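Local coordinates for protein leucine aminopeptidase (Legionella pneumophila, PDB 5GNE) that probably removes amino-terminal residues from peptides as a zinc-dependent aminopeptidase of peptidase family M28, at residues N14-Q19 with Q49-V54; K21-L26 with E42-T47; I279-D284 with G289-T294; A295-R300 with T362-A367. All coordinates share one frame; numbering follows the deposited sequence.

Interaction 1: N14-Q19 with Q49-V54; sequences NCLYEQ and QKMRPV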
# COMPACT_ATOMS: atom_id res chain seq x y z
N ASN A 14 12.24 0.13 20.22
CA ASN A 14 12.49 0.46 21.61
C ASN A 14 12.39 1.96 21.88
O ASN A 14 11.97 2.38 22.96
CB ASN A 14 13.81 -0.14 22.05
CG ASN A 14 13.71 -1.65 22.22
OD1 ASN A 14 12.60 -2.19 22.31
ND2 ASN A 14 14.83 -2.33 22.24
N CYS A 15 12.72 2.75 20.88
CA CYS A 15 12.56 4.19 20.92
C CYS A 15 11.14 4.58 21.29
O CYS A 15 10.89 5.32 22.22
CB CYS A 15 12.94 4.80 19.56
SG CYS A 15 12.89 6.59 19.50
N LEU A 16 10.19 4.07 20.54
CA LEU A 16 8.78 4.34 20.80
C LEU A 16 8.34 3.72 22.13
O LEU A 16 7.54 4.31 22.86
CB LEU A 16 7.96 3.81 19.65
CG LEU A 16 6.54 4.32 19.41
CD1 LEU A 16 6.50 5.80 19.73
CD2 LEU A 16 6.19 4.04 17.95
N TYR A 17 8.88 2.56 22.47
CA TYR A 17 8.49 1.93 23.73
C TYR A 17 8.74 2.83 24.93
O TYR A 17 7.88 2.95 25.81
CB TYR A 17 9.22 0.61 23.96
CG TYR A 17 8.94 0.04 25.33
CD1 TYR A 17 7.64 -0.36 25.68
CD2 TYR A 17 9.95 -0.09 26.28
CE1 TYR A 17 7.36 -0.88 26.95
CE2 TYR A 17 9.67 -0.62 27.57
CZ TYR A 17 8.37 -1.01 27.88
OH TYR A 17 8.07 -1.53 29.13
N GLU A 18 9.92 3.46 24.98
CA GLU A 18 10.26 4.29 26.13
C GLU A 18 9.30 5.46 26.28
O GLU A 18 9.09 5.94 27.39
CB GLU A 18 11.71 4.79 26.03
CG GLU A 18 12.71 3.64 26.06
CD GLU A 18 12.73 2.91 27.40
OE1 GLU A 18 12.49 3.57 28.43
OE2 GLU A 18 12.99 1.70 27.43
N GLN A 19 8.71 5.90 25.17
CA GLN A 19 7.66 6.92 25.22
C GLN A 19 6.29 6.37 25.65
O GLN A 19 5.36 7.13 25.92
CB GLN A 19 7.51 7.59 23.84
CG GLN A 19 8.76 8.29 23.32
CD GLN A 19 9.34 9.26 24.32
OE1 GLN A 19 8.63 10.07 24.91
NE2 GLN A 19 10.64 9.13 24.58
N GLN A 49 2.00 9.41 16.68
CA GLN A 49 2.15 10.24 15.49
C GLN A 49 3.31 11.18 15.66
O GLN A 49 4.07 11.44 14.75
CB GLN A 49 0.86 11.03 15.22
CG GLN A 49 -0.25 10.24 14.56
CD GLN A 49 0.25 9.25 13.52
OE1 GLN A 49 0.94 9.62 12.57
NE2 GLN A 49 -0.10 7.98 13.70
N LYS A 50 3.44 11.71 16.86
CA LYS A 50 4.48 12.69 17.15
C LYS A 50 5.88 12.07 17.17
O LYS A 50 6.85 12.73 16.77
CB LYS A 50 4.13 13.36 18.48
CG LYS A 50 5.01 14.50 18.95
CD LYS A 50 4.43 15.02 20.27
CE LYS A 50 5.50 15.52 21.24
NZ LYS A 50 4.96 15.73 22.62
N MET A 51 6.00 10.81 17.59
CA MET A 51 7.30 10.15 17.65
C MET A 51 7.68 9.44 16.36
O MET A 51 8.82 9.02 16.20
CB MET A 51 7.35 9.16 18.82
CG MET A 51 7.19 9.82 20.20
SD MET A 51 8.35 11.19 20.49
CE MET A 51 9.90 10.32 20.37
N ARG A 52 6.73 9.34 15.43
CA ARG A 52 6.96 8.59 14.19
C ARG A 52 8.21 8.98 13.36
O ARG A 52 8.91 8.09 12.87
CB ARG A 52 5.71 8.66 13.31
CG ARG A 52 5.79 7.78 12.09
CD ARG A 52 4.45 7.64 11.43
NE ARG A 52 4.53 6.87 10.19
CZ ARG A 52 3.48 6.50 9.48
NH1 ARG A 52 2.25 6.79 9.90
NH2 ARG A 52 3.65 5.81 8.35
N PRO A 53 8.51 10.28 13.20
CA PRO A 53 9.75 10.63 12.47
C PRO A 53 11.04 10.14 13.15
O PRO A 53 12.01 9.76 12.50
CB PRO A 53 9.74 12.16 12.45
CG PRO A 53 8.34 12.55 12.68
CD PRO A 53 7.76 11.49 13.61
N VAL A 54 11.07 10.23 14.48
CA VAL A 54 12.21 9.79 15.27
C VAL A 54 12.25 8.27 15.47
O VAL A 54 13.29 7.64 15.31
CB VAL A 54 12.22 10.50 16.64
CG1 VAL A 54 13.30 9.96 17.51
CG2 VAL A 54 12.39 12.00 16.44

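Interaction 2: K21-L26 with E42-T47; sequences KDKARL and ENITNT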
# COMPACT_ATOMS: atom_id res chain seq x y z
N LYS A 21 5.98 3.35 27.76
CA LYS A 21 6.21 2.47 28.91
C LYS A 21 5.10 2.48 29.94
O LYS A 21 4.59 1.44 30.34
CB LYS A 21 7.51 2.88 29.61
CG LYS A 21 8.54 1.79 29.71
CD LYS A 21 9.60 2.15 30.74
CE LYS A 21 10.14 3.55 30.52
NZ LYS A 21 11.35 3.78 31.35
N ASP A 22 4.77 3.68 30.41
CA ASP A 22 3.88 3.84 31.55
C ASP A 22 2.45 3.45 31.22
O ASP A 22 1.65 3.21 32.12
CB ASP A 22 3.98 5.26 32.10
CG ASP A 22 5.33 5.53 32.75
OD1 ASP A 22 5.97 4.56 33.23
OD2 ASP A 22 5.78 6.69 32.78
N LYS A 23 2.11 3.40 29.93
CA LYS A 23 0.75 3.01 29.55
C LYS A 23 0.70 1.60 28.93
O LYS A 23 -0.37 1.10 28.59
CB LYS A 23 0.15 4.04 28.60
CG LYS A 23 0.18 5.48 29.12
CD LYS A 23 -1.06 6.25 28.65
CE LYS A 23 -1.05 7.74 29.00
NZ LYS A 23 -1.88 8.54 28.03
N ALA A 24 1.85 0.95 28.83
CA ALA A 24 1.93 -0.33 28.12
C ALA A 24 2.33 -1.46 29.04
O ALA A 24 2.91 -1.24 30.10
CB ALA A 24 2.92 -0.23 26.97
N ARG A 25 1.99 -2.66 28.62
CA ARG A 25 2.45 -3.90 29.21
C ARG A 25 3.47 -4.53 28.27
O ARG A 25 3.16 -4.77 27.10
CB ARG A 25 1.28 -4.85 29.44
CG ARG A 25 1.66 -6.16 30.09
CD ARG A 25 0.43 -7.04 30.24
NE ARG A 25 -0.60 -6.42 31.08
CZ ARG A 25 -0.63 -6.49 32.41
NH1 ARG A 25 0.32 -7.13 33.07
NH2 ARG A 25 -1.62 -5.89 33.08
N LEU A 26 4.67 -4.78 28.77
CA LEU A 26 5.69 -5.38 27.94
C LEU A 26 5.55 -6.89 27.85
O LEU A 26 5.70 -7.58 28.85
CB LEU A 26 7.06 -5.02 28.51
CG LEU A 26 8.23 -5.49 27.65
CD1 LEU A 26 8.17 -4.79 26.29
CD2 LEU A 26 9.51 -5.16 28.37
N GLU A 42 -6.90 8.15 21.79
CA GLU A 42 -6.23 9.09 20.90
C GLU A 42 -5.11 9.86 21.62
O GLU A 42 -4.31 10.50 20.96
CB GLU A 42 -7.21 10.00 20.15
CG GLU A 42 -8.12 10.93 20.86
CD GLU A 42 -8.43 12.14 19.98
OE1 GLU A 42 -9.16 11.95 18.98
OE2 GLU A 42 -7.95 13.26 20.27
N ASN A 43 -5.06 9.81 22.94
CA ASN A 43 -3.85 10.29 23.60
C ASN A 43 -2.63 9.53 23.07
O ASN A 43 -1.63 10.13 22.62
CB ASN A 43 -3.94 10.13 25.11
CG ASN A 43 -4.75 11.23 25.77
OD1 ASN A 43 -4.49 12.42 25.56
ND2 ASN A 43 -5.74 10.83 26.57
N ILE A 44 -2.73 8.20 23.08
CA ILE A 44 -1.62 7.35 22.64
C ILE A 44 -1.43 7.48 21.13
O ILE A 44 -0.30 7.49 20.66
CB ILE A 44 -1.84 5.88 23.05
CG1 ILE A 44 -1.37 5.67 24.49
CG2 ILE A 44 -1.07 4.94 22.13
CD1 ILE A 44 -2.37 4.95 25.35
N THR A 45 -2.53 7.59 20.39
CA THR A 45 -2.44 7.87 18.95
C THR A 45 -1.56 9.09 18.69
O THR A 45 -0.72 9.08 17.79
CB THR A 45 -3.82 8.08 18.31
OG1 THR A 45 -4.60 6.87 18.39
CG2 THR A 45 -3.68 8.47 16.83
N ASN A 46 -1.73 10.14 19.49
CA ASN A 46 -0.97 11.37 19.29
C ASN A 46 0.50 11.18 19.55
O ASN A 46 1.34 11.78 18.88
CB ASN A 46 -1.52 12.50 20.15
CG ASN A 46 -2.83 13.07 19.60
OD1 ASN A 46 -3.82 13.17 20.32
ND2 ASN A 46 -2.83 13.41 18.32
N THR A 47 0.82 10.37 20.56
CA THR A 47 2.21 10.07 20.87
C THR A 47 2.83 9.32 19.70
O THR A 47 3.91 9.66 19.22
CB THR A 47 2.35 9.22 22.13
OG1 THR A 47 1.63 9.84 23.20
CG2 THR A 47 3.83 9.07 22.51

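Interaction 3: I279-D284 with G289-T294; sequences IWLLKD and GLTEFT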
# COMPACT_ATOMS: atom_id res chain seq x y z
N ILE A 279 11.93 9.17 -9.83
CA ILE A 279 11.14 8.29 -8.98
C ILE A 279 12.08 7.42 -8.12
O ILE A 279 13.07 6.89 -8.61
CB ILE A 279 10.17 7.44 -9.80
CG1 ILE A 279 9.14 8.37 -10.45
CG2 ILE A 279 9.47 6.42 -8.92
CD1 ILE A 279 8.12 7.70 -11.36
N TRP A 280 11.75 7.30 -6.84
CA TRP A 280 12.61 6.61 -5.89
C TRP A 280 12.08 5.22 -5.53
O TRP A 280 10.89 5.05 -5.25
CB TRP A 280 12.75 7.47 -4.61
CG TRP A 280 13.64 8.67 -4.79
CD1 TRP A 280 14.98 8.72 -4.64
CD2 TRP A 280 13.23 9.99 -5.21
NE1 TRP A 280 15.45 9.99 -4.91
CE2 TRP A 280 14.39 10.78 -5.27
CE3 TRP A 280 12.00 10.56 -5.53
CZ2 TRP A 280 14.36 12.13 -5.63
CZ3 TRP A 280 11.97 11.91 -5.90
CH2 TRP A 280 13.14 12.67 -5.94
N LEU A 281 12.97 4.24 -5.53
CA LEU A 281 12.65 2.88 -5.13
C LEU A 281 13.16 2.66 -3.73
O LEU A 281 14.23 3.16 -3.38
CB LEU A 281 13.28 1.87 -6.08
CG LEU A 281 12.86 2.00 -7.54
CD1 LEU A 281 13.56 0.96 -8.40
CD2 LEU A 281 11.34 1.86 -7.67
N LEU A 282 12.42 1.86 -2.95
CA LEU A 282 12.81 1.60 -1.57
C LEU A 282 13.71 0.41 -1.54
O LEU A 282 13.52 -0.50 -2.34
CB LEU A 282 11.60 1.36 -0.69
CG LEU A 282 11.04 2.66 -0.12
CD1 LEU A 282 10.12 3.37 -1.10
CD2 LEU A 282 10.36 2.39 1.20
N LYS A 283 14.74 0.42 -0.70
CA LYS A 283 15.62 -0.74 -0.70
C LYS A 283 15.52 -1.64 0.53
O LYS A 283 16.13 -2.71 0.55
CB LYS A 283 17.09 -0.33 -0.89
CG LYS A 283 17.46 1.12 -0.74
CD LYS A 283 18.97 1.23 -0.99
CE LYS A 283 19.49 2.66 -0.98
NZ LYS A 283 20.98 2.68 -0.90
N ASP A 284 14.79 -1.24 1.57
CA ASP A 284 14.58 -2.19 2.66
C ASP A 284 13.15 -2.76 2.68
O ASP A 284 12.18 -2.11 2.28
CB ASP A 284 14.99 -1.57 4.02
CG ASP A 284 14.45 -0.17 4.22
OD1 ASP A 284 13.22 0.03 4.13
OD2 ASP A 284 15.27 0.74 4.50
N GLY A 289 15.30 -8.44 -6.22
CA GLY A 289 15.03 -8.86 -7.59
C GLY A 289 13.89 -8.09 -8.25
O GLY A 289 14.06 -7.53 -9.32
N LEU A 290 12.73 -8.06 -7.60
CA LEU A 290 11.59 -7.31 -8.09
C LEU A 290 11.91 -5.81 -8.20
O LEU A 290 11.41 -5.12 -9.09
CB LEU A 290 10.38 -7.53 -7.17
CG LEU A 290 8.98 -7.25 -7.73
CD1 LEU A 290 8.76 -8.02 -9.03
CD2 LEU A 290 7.88 -7.60 -6.72
N THR A 291 12.73 -5.32 -7.28
CA THR A 291 13.14 -3.90 -7.29
C THR A 291 14.08 -3.56 -8.44
O THR A 291 13.92 -2.51 -9.08
CB THR A 291 13.78 -3.51 -5.95
OG1 THR A 291 12.82 -3.72 -4.89
CG2 THR A 291 14.21 -2.04 -5.95
N GLU A 292 15.03 -4.44 -8.77
CA GLU A 292 15.87 -4.17 -9.93
C GLU A 292 15.01 -4.16 -11.18
O GLU A 292 15.20 -3.34 -12.07
CB GLU A 292 17.02 -5.19 -10.07
CG GLU A 292 17.74 -5.57 -8.79
CD GLU A 292 18.70 -6.78 -8.93
OE1 GLU A 292 18.68 -7.45 -9.98
OE2 GLU A 292 19.47 -7.04 -7.98
N PHE A 293 14.03 -5.06 -11.23
CA PHE A 293 13.06 -5.13 -12.32
C PHE A 293 12.32 -3.80 -12.49
O PHE A 293 12.23 -3.27 -13.60
CB PHE A 293 12.08 -6.27 -12.06
CG PHE A 293 10.94 -6.37 -13.05
CD1 PHE A 293 11.17 -6.68 -14.38
CD2 PHE A 293 9.63 -6.22 -12.63
CE1 PHE A 293 10.12 -6.82 -15.27
CE2 PHE A 293 8.57 -6.35 -13.52
CZ PHE A 293 8.81 -6.64 -14.84
N THR A 294 11.81 -3.26 -11.38
CA THR A 294 11.09 -1.98 -11.42
C THR A 294 12.01 -0.86 -11.94
O THR A 294 11.60 -0.05 -12.77
CB THR A 294 10.53 -1.62 -10.02
OG1 THR A 294 9.75 -2.72 -9.52
CG2 THR A 294 9.65 -0.37 -10.09
O HOH W 1 11.10 -1.34 -4.09

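Interaction 4: A295-R300 with T362-A367; sequences AELLTR and TKLGLA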
# COMPACT_ATOMS: atom_id res chain seq x y z
N ALA A 295 13.25 -0.84 -11.46
CA ALA A 295 14.26 0.10 -11.95
C ALA A 295 14.41 0.02 -13.48
O ALA A 295 14.45 1.04 -14.15
CB ALA A 295 15.60 -0.14 -11.26
N GLU A 296 14.49 -1.18 -14.05
CA GLU A 296 14.68 -1.25 -15.49
C GLU A 296 13.41 -0.89 -16.26
O GLU A 296 13.50 -0.43 -17.40
CB GLU A 296 15.07 -2.65 -15.93
CG GLU A 296 15.95 -3.41 -14.99
CD GLU A 296 16.17 -4.84 -15.46
OE1 GLU A 296 15.19 -5.62 -15.52
OE2 GLU A 296 17.33 -5.18 -15.75
N LEU A 297 12.25 -1.03 -15.63
CA LEU A 297 11.01 -0.61 -16.28
C LEU A 297 11.02 0.91 -16.34
O LEU A 297 10.68 1.51 -17.38
CB LEU A 297 9.78 -1.14 -15.53
CG LEU A 297 9.50 -2.66 -15.43
CD1 LEU A 297 8.35 -2.89 -14.47
CD2 LEU A 297 9.21 -3.34 -16.76
N LEU A 298 11.46 1.54 -15.26
CA LEU A 298 11.53 3.00 -15.21
C LEU A 298 12.48 3.55 -16.28
O LEU A 298 12.15 4.49 -17.01
CB LEU A 298 11.97 3.47 -13.83
CG LEU A 298 10.88 3.57 -12.75
CD1 LEU A 298 11.45 4.04 -11.42
CD2 LEU A 298 9.76 4.49 -13.21
N THR A 299 13.65 2.95 -16.37
CA THR A 299 14.61 3.41 -17.36
C THR A 299 14.15 3.09 -18.78
O THR A 299 14.12 3.98 -19.65
CB THR A 299 16.00 2.80 -17.07
OG1 THR A 299 16.51 3.41 -15.88
CG2 THR A 299 16.96 3.11 -18.22
N ARG A 300 13.77 1.84 -19.02
CA ARG A 300 13.41 1.42 -20.37
C ARG A 300 12.11 2.03 -20.88
O ARG A 300 12.02 2.39 -22.05
CB ARG A 300 13.31 -0.10 -20.43
CG ARG A 300 12.84 -0.60 -21.77
CD ARG A 300 13.56 -1.85 -22.17
NE ARG A 300 13.38 -2.11 -23.59
CZ ARG A 300 13.91 -3.15 -24.23
NH1 ARG A 300 14.65 -4.02 -23.56
NH2 ARG A 300 13.70 -3.31 -25.53
N THR A 362 1.59 5.66 -13.07
CA THR A 362 0.68 4.83 -13.87
C THR A 362 1.41 4.10 -14.98
O THR A 362 1.18 2.90 -15.18
CB THR A 362 -0.47 5.67 -14.48
OG1 THR A 362 -1.07 6.43 -13.44
CG2 THR A 362 -1.53 4.79 -15.09
N LYS A 363 2.31 4.79 -15.67
CA LYS A 363 3.13 4.12 -16.68
C LYS A 363 3.89 2.96 -16.06
O LYS A 363 3.82 1.83 -16.56
CB LYS A 363 4.11 5.10 -17.33
CG LYS A 363 3.45 6.05 -18.31
CD LYS A 363 4.43 7.04 -18.93
CE LYS A 363 3.73 7.82 -20.05
NZ LYS A 363 4.45 9.00 -20.50
N LEU A 364 4.58 3.23 -14.95
CA LEU A 364 5.36 2.20 -14.29
C LEU A 364 4.52 1.00 -13.94
O LEU A 364 4.86 -0.11 -14.30
CB LEU A 364 6.00 2.76 -13.02
CG LEU A 364 6.76 1.69 -12.23
CD1 LEU A 364 7.86 1.08 -13.06
CD2 LEU A 364 7.32 2.32 -10.96
N GLY A 365 3.39 1.23 -13.28
CA GLY A 365 2.42 0.20 -12.98
C GLY A 365 2.00 -0.65 -14.16
O GLY A 365 1.91 -1.89 -14.07
N LEU A 366 1.73 -0.01 -15.29
CA LEU A 366 1.25 -0.74 -16.46
C LEU A 366 2.36 -1.57 -17.11
O LEU A 366 2.11 -2.69 -17.53
CB LEU A 366 0.63 0.23 -17.46
CG LEU A 366 -0.75 0.76 -17.02
CD1 LEU A 366 -1.29 1.89 -17.89
CD2 LEU A 366 -1.75 -0.36 -16.97
N ALA A 367 3.57 -1.03 -17.20
CA ALA A 367 4.72 -1.83 -17.66
C ALA A 367 4.94 -3.05 -16.74
O ALA A 367 5.18 -4.19 -17.20
CB ALA A 367 5.96 -0.97 -17.71

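Interaction 1: N14-Q19 with Q49-V54
Met51 meets Leu16 and Gln19 where two helices of the amino-terminal region, 14-20 and 42-55, run roughly antiparallel. Their short segments lie at 149°, with axes 9.9 Å apart, beside a four-stranded antiparallel sheet. The covalent part of the junction comes first: Cys15 is joined by a disulfide to Cys55, one residue beyond the second segment, so the end of helix 42-55 is tied to the start of helix 14-20.

The rest is apolar packing. With SG anti to the backbone N (chi1 -176°), Cys15 brings its sulfur 3.9 Å from Val54 CG1. Leu16, the buried member of the group, meets Met51 through one branch: its CD1 rests 3.6 Å from Met51 CB, the two side chains passing in opposite directions, and Leu48 and Cys55 also touch Leu16.

Contacts between flexible chains finish the account. Met51 is bent at chi2 and chi3, which turns its end toward the exposed Gln19; the two side chains cross at about a right angle. Here it is the aliphatic part of the glutamine that does the touching, its CG lying 3.8 Å from Met51 CE and equally far from Met51 CG.

Interaction 2: K21-L26 with E42-T47
The side chain of Lys23 laid against Asn43 and Ile44 is a small, partly buried van der Waals contact, made between a loop and the first turn of a helix at the edge of the amino-terminal sheet. Lys23 belongs to the short connection from helix 14-20 to the outermost strand 25-29, while its partners begin helix 42-55. The two segments bury 118 Å² between them, both sides summed, and even their nearest alpha carbons, those of Lys23 and Ile44, stay 8.5 Å apart, so the gap is spanned by side chains.

Lysine does most of the spanning. Its chain bends at chi2 (-146°) and is otherwise drawn out, carrying the methylenes past Ile44 in the opposite sense to the isoleucine's own direction. Lys23 CD comes 3.8 Å from Ile44 CD1, the far end of the longer isoleucine branch. Ile44 itself is buried and packs also on Ile38 of strand 33-38, so the lysine's hydrocarbon borders the place where helix 42-55 packs on that strand. Farther out, Lys23 NZ passes 3.9 Å from Asn43 CB, an approach to a carbon atom rather than to the amide.

Polar bonding of the helix start is supplied from another quarter: Asp41 receives the N-H of Ile44 on its carboxylate and the hydroxyl of Thr45 on its carbonyl. The chemistry thus implies a lysine used for its hydrocarbon length, with a charged end that lies at the exposed margin of the contact, where water could probably solvate it.

Interaction 3: I279-D284 with G289-T294
Leu281 of a strand faces Thr291 of a helix, the two elements running almost antiparallel, at 170°, with their axes 9.3 Å apart. This is the first half of a beta-alpha-beta unit: strand 279-282 leads through a short loop into helix 288-302, which returns the chain to strand 306-309, parallel to the first and beside it in the mixed sheet of the peptidase fold.

All the side chains that meet are buried. Leu281 divides its two methyls between successive turns of the helix. One, CD1, lies 3.6 Å from the backbone Thr291 O and 3.9 Å from Thr291 CG2; the other, CD2, rests 3.7 Å from Thr294 CG2. In both threonines OG1 sits beside the backbone N (chi1 -60° in Thr291), which puts the methyl CG2 anti to that N and facing the strand, and keeps the hydroxyls for polar work. Thr294 OG1 donates to Leu290 O at 2.9 Å, tilted from the carbonyl plane on the face opposite Thr294 N, so that two donors grip one oxygen; the same hydroxyl is bonded to Thr329 OG1 of strand 328-332.

Leu282 takes little part through its side chain, which lies about 8 Å from that of the zinc ligand Asp266. Its carbonyl, however, is linked to the helix by solvent. Thr291 OG1, already bonded to Asp287 O one turn earlier, accepts from a bridging water at 3.0 Å, and this same water donates to Leu282 O at 3.1 Å.

Interaction 4: A295-R300 with T362-A367
Leu364 is the bump of this contact, and the hollow that receives it is formed by the neighbouring residues Leu297 and Leu298. The two helical segments cross at 118° with axes 9.6 Å apart, and the side chains that meet are all apolar. Leu364 has CG anti to the backbone N (chi1 176°), which swings its forked end toward the other helix. Its CD1 enters between the two leucines, 3.8 Å from Leu297 CB on one and 3.9 Å from Leu298 CD2 on the other, while, within the two segments, CD2 meets Leu298, 4.0 Å from the same methyl. The side chains of Leu298 and Leu364 meet at a slant.

A second, shallower fit lies one turn on. Ala367 offers only a methyl, and over this low spot the longer Leu297 extends. Its CD2 comes 4.1 Å from Ala367 CB, and its CD1 lies as far from the backbone Ala367 C. A branched side chain set between two leucines, and a leucine laid over an alanine, match the two surfaces.

Around the crossing, Leu364 also packs on Thr294, Leu298 on Val306 of strand 306-309, Leu297 on Ile96, and Ala367 on Tyr301. Helix 355-373 is in turn covered by another helix: Thr362 and Leu366 touch helix 202-221, so the segment 362-367 is packed between helices 288-302 and 202-221, beside the sheet of the peptidase fold.

In the fold
The four contacts show how chemistry can vary with place in the fold. Interactions 1 and 2 belong to the amino-terminal region, share helix 42-55 and touch each other through Tyr17 and Leu26. Interaction 1 lies largely at the surface and is reinforced by a disulfide; interaction 2, nested within its chain loop, relies on a lysine's methylenes. Interactions 3 and 4 are wholly buried, with their centres 11 Å apart in the peptidase fold, and share helix 288-302. The former packs it on a strand, with threonine hydroxyls and a water serving polar atoms, whereas the latter packs it on another helix through leucine and alanine alone. Interactions 2 and 4 stand on opposite sides of the chain's centre.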